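Local coordinates for omega transaminase (Pseudomonas sp., PDB 5LHA), which probably transfers amino groups between amines or amino acids and keto acceptors, shuttling the group on a pyridoxal phosphate cofactor, here held as pyridoxamine phosphate, at residues A[119-122]-A[126-129]; A[258-263]-A[308-313]. One frame throughout, in Å; residues are numbered along the deposited sequence.

Interaction 1 (119-122 with 126-129) and interaction 2 (258-263 with 308-313) both reach the same seven-stranded mixed sheet, their centres 16 Å apart and their nearest atoms about 6 Å apart without touching. Strand 115-121, on which interaction 1 begins, runs at the edge of that sheet beside strand 303-308, which leads into the helix used by interaction 2. Helix 124-141 ties them further: its early turns supply Asp126, and its later residues Ala135, Tyr138 and Trp139 pack on Leu260. Interaction 1 belongs to the cofactor region, with Gly123, Gly124 and Ser125 of the pyridoxamine phosphate pocket between its segments and the Asp126 side chain about 6 Å from a bound cofactor.

Interaction 1: residues A[119-122]-A[126-129]; sequences LFSS and DAVE
Asp126 reaches back from the first turn of its helix to Ser122, which follows Ser121 of strand 115-121, and its OD2 accepts a hydrogen bond from the backbone N of Ser122 at 3.1 Å. The bond is moderately bent, with an N-H...O angle of 148°, and arrives on the anti side of the carboxylate, 27° out of its plane. With CG lying beside its own backbone N (chi1 -60°), the carboxylate is set within bonding distance of the Ser122 amide, and Ser122 CB also comes within 3.5 Å of Asp126 OD2. Next to this bond Ser121 packs against the stem of the aspartate: its OG is 3.3 Å from Asp126 CB, and its CB is 3.4 Å from the same carbon. A side chain as short as serine suits a buried place where strand and helix come this close, their CA atoms 6.0 Å apart at Ser121 and Asp126. The other carboxylate oxygen, OD1, is hydrogen-bonded to His161 NE2, so the two oxygens serve different partners. With an alanine here the Ser122 N-H would probably lose its acceptor and His161 its partner, leaving the turn from strand to helix less firmly fixed. Strand 115-121 pairs with strand 303-308 through Leu119 and Ser121, while helix 97-109 packs on Phe120 and helix 124-141 departs beside the second subunit, whose own Ser122 and His161 meet Ser122 and Asp126.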
loop_
_atom_site.group_PDB
_atom_site.type_symbol
_atom_site.label_atom_id
_atom_site.label_comp_id
_atom_site.label_asym_id
_atom_site.label_seq_id
_atom_site.Cartn_x
_atom_site.Cartn_y
_atom_site.Cartn_z
ATOM N N LEU A 119 23.085 -2.726 15.610
ATOM C CA LEU A 119 21.917 -3.543 15.925
ATOM C C LEU A 119 22.161 -4.932 15.348
ATOM O O LEU A 119 22.132 -5.119 14.125
ATOM C CB LEU A 119 20.633 -2.922 15.383
ATOM C CG LEU A 119 19.419 -3.167 16.283
ATOM C CD1 LEU A 119 18.298 -2.221 15.920
ATOM C CD2 LEU A 119 18.939 -4.613 16.201
ATOM N N PHE A 120 22.381 -5.902 16.235
ATOM C CA PHE A 120 22.768 -7.251 15.853
ATOM C C PHE A 120 21.551 -8.061 15.426
ATOM O O PHE A 120 20.411 -7.784 15.806
ATOM C CB PHE A 120 23.477 -7.961 17.014
ATOM C CG PHE A 120 24.890 -7.489 17.249
ATOM C CD1 PHE A 120 25.914 -7.844 16.384
ATOM C CD2 PHE A 120 25.187 -6.659 18.320
ATOM C CE1 PHE A 120 27.205 -7.392 16.597
ATOM C CE2 PHE A 120 26.473 -6.210 18.529
ATOM C CZ PHE A 120 27.481 -6.581 17.669
ATOM N N SER A 121 21.820 -9.087 14.631
ATOM C CA SER A 121 20.790 -9.964 14.103
ATOM C C SER A 121 21.464 -11.277 13.718
ATOM O O SER A 121 22.552 -11.587 14.218
ATOM C CB SER A 121 20.048 -9.259 12.951
ATOM O OG SER A 121 20.912 -8.997 11.853
ATOM N N SER A 122 20.834 -12.049 12.831
ATOM C CA SER A 122 21.301 -13.401 12.537
ATOM C C SER A 122 21.642 -13.646 11.077
ATOM O O SER A 122 22.146 -14.729 10.754
ATOM C CB SER A 122 20.248 -14.430 12.965
ATOM O OG SER A 122 20.030 -14.382 14.362
ATOM N N ASP A 126 18.012 -10.092 7.747
ATOM C CA ASP A 126 17.782 -9.375 8.999
ATOM C C ASP A 126 18.428 -8.004 8.964
ATOM O O ASP A 126 17.834 -7.015 9.405
ATOM C CB ASP A 126 18.342 -10.140 10.200
ATOM C CG ASP A 126 17.751 -11.503 10.385
ATOM O OD1 ASP A 126 16.962 -11.959 9.536
ATOM O OD2 ASP A 126 18.071 -12.115 11.432
ATOM N N ALA A 127 19.693 -7.949 8.541
ATOM C CA ALA A 127 20.414 -6.680 8.529
ATOM C C ALA A 127 19.744 -5.684 7.602
ATOM O O ALA A 127 19.658 -4.492 7.910
ATOM C CB ALA A 127 21.867 -6.906 8.118
ATOM N N VAL A 128 19.235 -6.168 6.468
ATOM C CA VAL A 128 18.546 -5.301 5.521
ATOM C C VAL A 128 17.198 -4.866 6.085
ATOM O O VAL A 128 16.862 -3.673 6.085
ATOM C CB VAL A 128 18.404 -6.009 4.162
ATOM C CG1 VAL A 128 17.442 -5.249 3.262
ATOM C CG2 VAL A 128 19.782 -6.156 3.503
ATOM N N GLU A 129 16.398 -5.830 6.555
ATOM C CA GLU A 129 15.120 -5.497 7.178
ATOM C C GLU A 129 15.301 -4.467 8.283
ATOM O O GLU A 129 14.501 -3.534 8.418
ATOM C CB GLU A 129 14.456 -6.762 7.728
ATOM C CG GLU A 129 12.935 -6.652 7.864
ATOM C CD GLU A 129 12.213 -6.757 6.520
ATOM O OE1 GLU A 129 12.892 -6.701 5.475
ATOM O OE2 GLU A 129 10.968 -6.900 6.504
#

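Interaction 2: residues A[258-263]-A[308-313]; sequences GILLIA and NQRIAD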
loop_
_atom_site.group_PDB
_atom_site.type_symbol
_atom_site.label_atom_id
_atom_site.label_comp_id
_atom_site.label_asym_id
_atom_site.label_seq_id
_atom_site.Cartn_x
_atom_site.Cartn_y
_atom_site.Cartn_z
ATOM N N GLY A 258 19.890 14.984 1.658
ATOM C CA GLY A 258 19.899 14.383 2.975
ATOM C C GLY A 258 19.492 12.931 3.021
ATOM O O GLY A 258 19.284 12.398 4.116
ATOM N N ILE A 259 19.404 12.269 1.865
ATOM C CA ILE A 259 18.946 10.887 1.803
ATOM C C ILE A 259 20.009 9.975 2.389
ATOM O O ILE A 259 21.208 10.141 2.129
ATOM C CB ILE A 259 18.629 10.516 0.346
ATOM C CG1 ILE A 259 17.438 11.348 -0.144
ATOM C CG2 ILE A 259 18.419 8.997 0.185
ATOM C CD1 ILE A 259 17.263 11.353 -1.641
ATOM N N LEU A 260 19.579 9.016 3.205
ATOM C CA LEU A 260 20.512 8.084 3.817
ATOM C C LEU A 260 20.997 7.076 2.787
ATOM O O LEU A 260 20.202 6.514 2.022
ATOM C CB LEU A 260 19.853 7.348 4.980
ATOM C CG LEU A 260 19.259 8.188 6.105
ATOM C CD1 LEU A 260 18.494 7.276 7.047
ATOM C CD2 LEU A 260 20.352 8.942 6.849
ATOM N N LEU A 261 22.301 6.815 2.794
ATOM C CA LEU A 261 22.905 5.858 1.874
ATOM C C LEU A 261 23.226 4.591 2.654
ATOM O O LEU A 261 24.064 4.610 3.562
ATOM C CB LEU A 261 24.143 6.451 1.204
ATOM C CG LEU A 261 24.870 5.523 0.231
ATOM C CD1 LEU A 261 23.935 5.020 -0.862
ATOM C CD2 LEU A 261 26.061 6.246 -0.378
ATOM N N ILE A 262 22.538 3.506 2.307
ATOM C CA ILE A 262 22.729 2.196 2.917
ATOM C C ILE A 262 23.606 1.356 2.010
ATOM O O ILE A 262 23.225 1.053 0.876
ATOM C CB ILE A 262 21.392 1.481 3.170
ATOM C CG1 ILE A 262 20.482 2.320 4.067
ATOM C CG2 ILE A 262 21.637 0.116 3.766
ATOM C CD1 ILE A 262 19.074 1.825 4.091
ATOM N N ALA A 263 24.771 0.968 2.506
ATOM C CA ALA A 263 25.627 0.028 1.806
ATOM C C ALA A 263 25.261 -1.383 2.251
ATOM O O ALA A 263 25.348 -1.710 3.440
ATOM C CB ALA A 263 27.100 0.311 2.081
ATOM N N ASN A 308 25.722 5.271 11.725
ATOM C CA ASN A 308 26.729 6.278 12.001
ATOM C C ASN A 308 26.246 7.229 13.098
ATOM O O ASN A 308 25.106 7.153 13.566
ATOM C CB ASN A 308 27.110 7.009 10.708
ATOM C CG ASN A 308 25.942 7.748 10.064
ATOM O OD1 ASN A 308 24.852 7.820 10.616
ATOM N ND2 ASN A 308 26.172 8.282 8.873
ATOM N N GLN A 309 27.154 8.119 13.519
ATOM C CA GLN A 309 26.868 9.050 14.607
ATOM C C GLN A 309 25.680 9.943 14.278
ATOM O O GLN A 309 24.853 10.226 15.150
ATOM C CB GLN A 309 28.103 9.902 14.903
ATOM C CG GLN A 309 28.097 10.607 16.258
ATOM C CD GLN A 309 28.438 9.692 17.423
ATOM O OE1 GLN A 309 29.503 9.072 17.446
ATOM N NE2 GLN A 309 27.542 9.615 18.403
ATOM N N ARG A 310 25.597 10.420 13.034
ATOM C CA ARG A 310 24.450 11.207 12.590
ATOM C C ARG A 310 23.130 10.546 12.976
ATOM O O ARG A 310 22.314 11.123 13.704
ATOM C CB ARG A 310 24.527 11.411 11.076
ATOM C CG ARG A 310 23.285 12.028 10.460
ATOM C CD ARG A 310 23.274 11.851 8.951
ATOM N NE ARG A 310 22.002 12.266 8.355
ATOM C CZ ARG A 310 21.781 12.401 7.047
ATOM N NH1 ARG A 310 22.746 12.165 6.169
ATOM N NH2 ARG A 310 20.585 12.778 6.615
ATOM N N ILE A 311 22.923 9.314 12.506
ATOM C CA ILE A 311 21.689 8.576 12.773
ATOM C C ILE A 311 21.550 8.261 14.257
ATOM O O ILE A 311 20.461 8.370 14.832
ATOM C CB ILE A 311 21.662 7.295 11.915
ATOM C CG1 ILE A 311 21.596 7.647 10.430
ATOM C CG2 ILE A 311 20.489 6.378 12.301
ATOM C CD1 ILE A 311 22.017 6.507 9.509
ATOM N N ALA A 312 22.635 7.816 14.890
ATOM C CA ALA A 312 22.579 7.423 16.296
ATOM C C ALA A 312 22.138 8.590 17.176
ATOM O O ALA A 312 21.297 8.430 18.069
ATOM C CB ALA A 312 23.939 6.886 16.737
ATOM N N ASP A 313 22.721 9.771 16.940
ATOM C CA ASP A 313 22.412 10.960 17.731
ATOM C C ASP A 313 20.948 11.355 17.609
ATOM O O ASP A 313 20.328 11.780 18.591
ATOM C CB ASP A 313 23.300 12.115 17.279
ATOM C CG ASP A 313 24.728 11.940 17.701
ATOM O OD1 ASP A 313 24.984 11.113 18.599
ATOM O OD2 ASP A 313 25.597 12.609 17.107
#
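Arg310 extends from the first turn of its helix to Gly258, where its NH2 donates a hydrogen bond to the carbonyl O of Gly258 at 2.8 Å. The bond is bent, 146° at the hydrogen, and the oxygen lies near the edge of the guanidinium, 18° out of its plane. An almost fully stretched chain, starting with CG anti to the backbone N (chi1 171°), carries the group this far; arginine suits the place, being long, flat and rich in donors. Its NE is bonded to Tyr138 OH, a second hold.

Packing lies beside this bond. Leu260 CD2 sits over the centre of one guanidinium face, 3.7 Å from Arg310 CZ, and the same methyl makes an apolar contact with Ile311 CD1 at 4.0 Å. One leucine branch thus serves both.

Just before the helix, Asn308 is the N-cap: its OD1 accepts a nearly straight bond from Ile311 N at 3.1 Å, while its ND2 is hydrogen-bonded to Asp287 OD1.

Gly258, whose positive phi glycine readily adopts, is the C-prime residue of a Schellman motif closing helix 246-256. The arrangement joins a helix-to-strand turn to a capped helix start, packing of the alpha/beta kind found in the large domain of fold type I pyridoxal phosphate enzymes.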